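Local coordinates for PhiRv1 phage protein (Mycobacterium tuberculosis, PDB 6LG3) that is a phage-encoded bacterial toxin, probably EST12, thought to activate a RACK1-NLRP3-gasdermin D pyroptosis and IL-1 beta immune pathway, at residues A[15-20]-A[59-64]. Numbering follows the deposited sequence.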
ATOM      1  N   VAL A  15       3.697  -3.266  -3.211  1.00 30.57           N
ATOM      2  CA  VAL A  15       4.801  -3.785  -4.019  1.00 31.53           C
ATOM      3  C   VAL A  15       4.475  -5.187  -4.519  1.00 33.31           C
ATOM      4  O   VAL A  15       4.705  -5.510  -5.694  1.00 34.57           O
ATOM      5  CB  VAL A  15       6.114  -3.755  -3.214  1.00 33.17           C
ATOM      6  CG1 VAL A  15       7.236  -4.458  -3.967  1.00 34.39           C
ATOM      7  CG2 VAL A  15       6.501  -2.324  -2.885  1.00 28.22           C
ATOM      8  N   GLN A  16       3.915  -6.038  -3.643  1.00 30.73           N
ATOM      9  CA  GLN A  16       3.516  -7.381  -4.068  1.00 31.40           C
ATOM     10  C   GLN A  16       2.463  -7.332  -5.168  1.00 31.29           C
ATOM     11  O   GLN A  16       2.512  -8.124  -6.121  1.00 30.27           O
ATOM     12  CB  GLN A  16       2.986  -8.189  -2.877  1.00 31.26           C
ATOM     13  CG  GLN A  16       4.025  -8.509  -1.831  1.00 43.49           C
ATOM     14  CD  GLN A  16       3.439  -9.303  -0.669  1.00 60.37           C
ATOM     15  OE1 GLN A  16       3.669  -8.982   0.500  1.00 64.79           O
ATOM     16  NE2 GLN A  16       2.676 -10.344  -0.988  1.00 60.51           N
ATOM     17  N   VAL A  17       1.486  -6.429  -5.044  1.00 34.76           N
ATOM     18  CA  VAL A  17       0.439  -6.325  -6.057  1.00 35.26           C
ATOM     19  C   VAL A  17       1.036  -5.911  -7.395  1.00 30.05           C
ATOM     20  O   VAL A  17       0.701  -6.470  -8.448  1.00 32.52           O
ATOM     21  CB  VAL A  17      -0.656  -5.338  -5.605  1.00 38.21           C
ATOM     22  CG1 VAL A  17      -1.610  -5.033  -6.769  1.00 36.65           C
ATOM     23  CG2 VAL A  17      -1.419  -5.893  -4.409  1.00 35.90           C
ATOM     24  N   VAL A  18       1.923  -4.913  -7.375  1.00 26.10           N
ATOM     25  CA  VAL A  18       2.500  -4.429  -8.626  1.00 32.11           C
ATOM     26  C   VAL A  18       3.323  -5.527  -9.280  1.00 35.66           C
ATOM     27  O   VAL A  18       3.257  -5.728 -10.503  1.00 31.94           O
ATOM     28  CB  VAL A  18       3.338  -3.160  -8.385  1.00 28.09           C
ATOM     29  CG1 VAL A  18       4.010  -2.705  -9.689  1.00 27.59           C
ATOM     30  CG2 VAL A  18       2.463  -2.041  -7.828  1.00 30.91           C
ATOM     31  N   CYS A  19       4.101  -6.264  -8.475  1.00 32.54           N
ATOM     32  CA  CYS A  19       4.902  -7.357  -9.021  1.00 32.10           C
ATOM     33  C   CYS A  19       4.014  -8.424  -9.632  1.00 34.54           C
ATOM     34  O   CYS A  19       4.309  -8.950 -10.713  1.00 34.67           O
ATOM     35  CB  CYS A  19       5.782  -7.967  -7.932  1.00 36.22           C
ATOM     36  SG  CYS A  19       7.133  -6.911  -7.369  1.00 37.38           S
ATOM     37  N   SER A  20       2.917  -8.753  -8.950  1.00 29.92           N
ATOM     38  CA  SER A  20       2.006  -9.770  -9.461  1.00 37.24           C
ATOM     39  C   SER A  20       1.381  -9.345 -10.783  1.00 40.02           C
ATOM     40  O   SER A  20       1.269 -10.151 -11.716  1.00 41.98           O
ATOM     41  CB  SER A  20       0.917 -10.059  -8.428  1.00 45.96           C
ATOM     42  OG  SER A  20      -0.045 -10.955  -8.952  1.00 62.18           O
ATOM     43  N   VAL A  59      -7.356   1.908  -6.530  1.00 37.82           N
ATOM     44  CA  VAL A  59      -7.012   1.183  -5.311  1.00 33.28           C
ATOM     45  C   VAL A  59      -6.123   0.003  -5.666  1.00 35.54           C
ATOM     46  O   VAL A  59      -6.547  -0.925  -6.367  1.00 37.89           O
ATOM     47  CB  VAL A  59      -8.269   0.715  -4.570  1.00 36.31           C
ATOM     48  CG1 VAL A  59      -7.855  -0.118  -3.347  1.00 29.68           C
ATOM     49  CG2 VAL A  59      -9.122   1.904  -4.158  1.00 39.77           C
ATOM     50  N   LEU A  60      -4.882   0.030  -5.183  1.00 28.20           N
ATOM     51  CA  LEU A  60      -3.983  -1.101  -5.347  1.00 27.72           C
ATOM     52  C   LEU A  60      -4.172  -2.135  -4.246  1.00 33.56           C
ATOM     53  O   LEU A  60      -4.078  -3.338  -4.513  1.00 33.75           O
ATOM     54  CB  LEU A  60      -2.528  -0.633  -5.347  1.00 30.98           C
ATOM     55  CG  LEU A  60      -1.944  -0.028  -6.625  1.00 38.30           C
ATOM     56  CD1 LEU A  60      -0.495   0.343  -6.394  1.00 35.95           C
ATOM     57  CD2 LEU A  60      -2.062  -0.977  -7.795  1.00 42.24           C
ATOM     58  N   VAL A  61      -4.422  -1.688  -3.010  1.00 33.06           N
ATOM     59  CA  VAL A  61      -4.483  -2.592  -1.861  1.00 28.56           C
ATOM     60  C   VAL A  61      -5.661  -2.206  -0.986  1.00 28.51           C
ATOM     61  O   VAL A  61      -5.870  -1.025  -0.701  1.00 29.43           O
ATOM     62  CB  VAL A  61      -3.189  -2.547  -1.013  1.00 30.45           C
ATOM     63  CG1 VAL A  61      -3.281  -3.507   0.193  1.00 35.78           C
ATOM     64  CG2 VAL A  61      -1.966  -2.848  -1.852  1.00 36.14           C
ATOM     65  N   HIS A  62      -6.420  -3.198  -0.529  1.00 29.05           N
ATOM     66  CA  HIS A  62      -7.288  -2.965   0.615  1.00 31.27           C
ATOM     67  C   HIS A  62      -7.100  -4.102   1.609  1.00 30.94           C
ATOM     68  O   HIS A  62      -6.930  -5.262   1.221  1.00 33.05           O
ATOM     69  CB  HIS A  62      -8.764  -2.796   0.221  1.00 36.59           C
ATOM     70  CG  HIS A  62      -9.377  -3.994  -0.424  1.00 48.13           C
ATOM     71  ND1 HIS A  62      -9.957  -5.011   0.302  1.00 55.49           N
ATOM     72  CD2 HIS A  62      -9.540  -4.319  -1.729  1.00 58.82           C
ATOM     73  CE1 HIS A  62     -10.431  -5.924  -0.527  1.00 65.36           C
ATOM     74  NE2 HIS A  62     -10.192  -5.528  -1.765  1.00 67.53           N
ATOM     75  N   ALA A  63      -7.059  -3.748   2.886  1.00 24.12           N
ATOM     76  CA  ALA A  63      -6.806  -4.720   3.939  1.00 27.27           C
ATOM     77  C   ALA A  63      -7.741  -4.449   5.108  1.00 30.56           C
ATOM     78  O   ALA A  63      -7.956  -3.297   5.478  1.00 25.52           O
ATOM     79  CB  ALA A  63      -5.349  -4.665   4.415  1.00 27.87           C
ATOM     80  N   ASP A  64      -8.293  -5.512   5.680  1.00 27.65           N
ATOM     81  CA  ASP A  64      -9.074  -5.376   6.898  1.00 24.95           C
ATOM     82  C   ASP A  64      -8.248  -4.686   7.978  1.00 27.22           C
ATOM     83  O   ASP A  64      -7.065  -4.978   8.147  1.00 29.56           O
ATOM     84  CB  ASP A  64      -9.500  -6.763   7.373  1.00 27.59           C
ATOM     85  CG  ASP A  64     -10.190  -6.725   8.702  1.00 31.18           C
ATOM     86  OD1 ASP A  64      -9.546  -7.099   9.688  1.00 32.65           O
ATOM     87  OD2 ASP A  64     -11.370  -6.331   8.735  1.00 35.79           O
TER
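Val17 sets both of its methyl groups against the carbonyl of Leu60, with CG1 and CG2 each 3.7 Å from Leu60 O. Because CG1 lies anti to the backbone N (chi1 169°), the isopropyl group straddles that oxygen, and its two branches then diverge: CG1 is 4.2 Å from Leu60 CD2, while CG2 is 4.0 Å from Val61 CG2. A second, lighter touch brings Val18 CG2 to 4.1 Å from Leu60 CD1, so the two leucine methyls serve neighbouring valines of the helix. Leu60 and Val61 of the outer strand 58-64 form a classic beta bulge facing Leu53 of strand 50-55, and the bulge helps to bring both side chains to the helix. The tight part is at Val61, buried against Met10, Leu13 and Ala14 of the same helix 4-22; Leu60 also reaches Leu33 of helix 26-39. Packing is looser around Val17, Val18 and Leu60, which all stay partly exposed. No hydrogen bond crosses between the segments, whose axes pass 8.2 Å apart at 131°. With methyl set against methyl and against a backbone carbonyl, and just 163 Å² buried, the chemistry implies modest, weakly directional apolar packing.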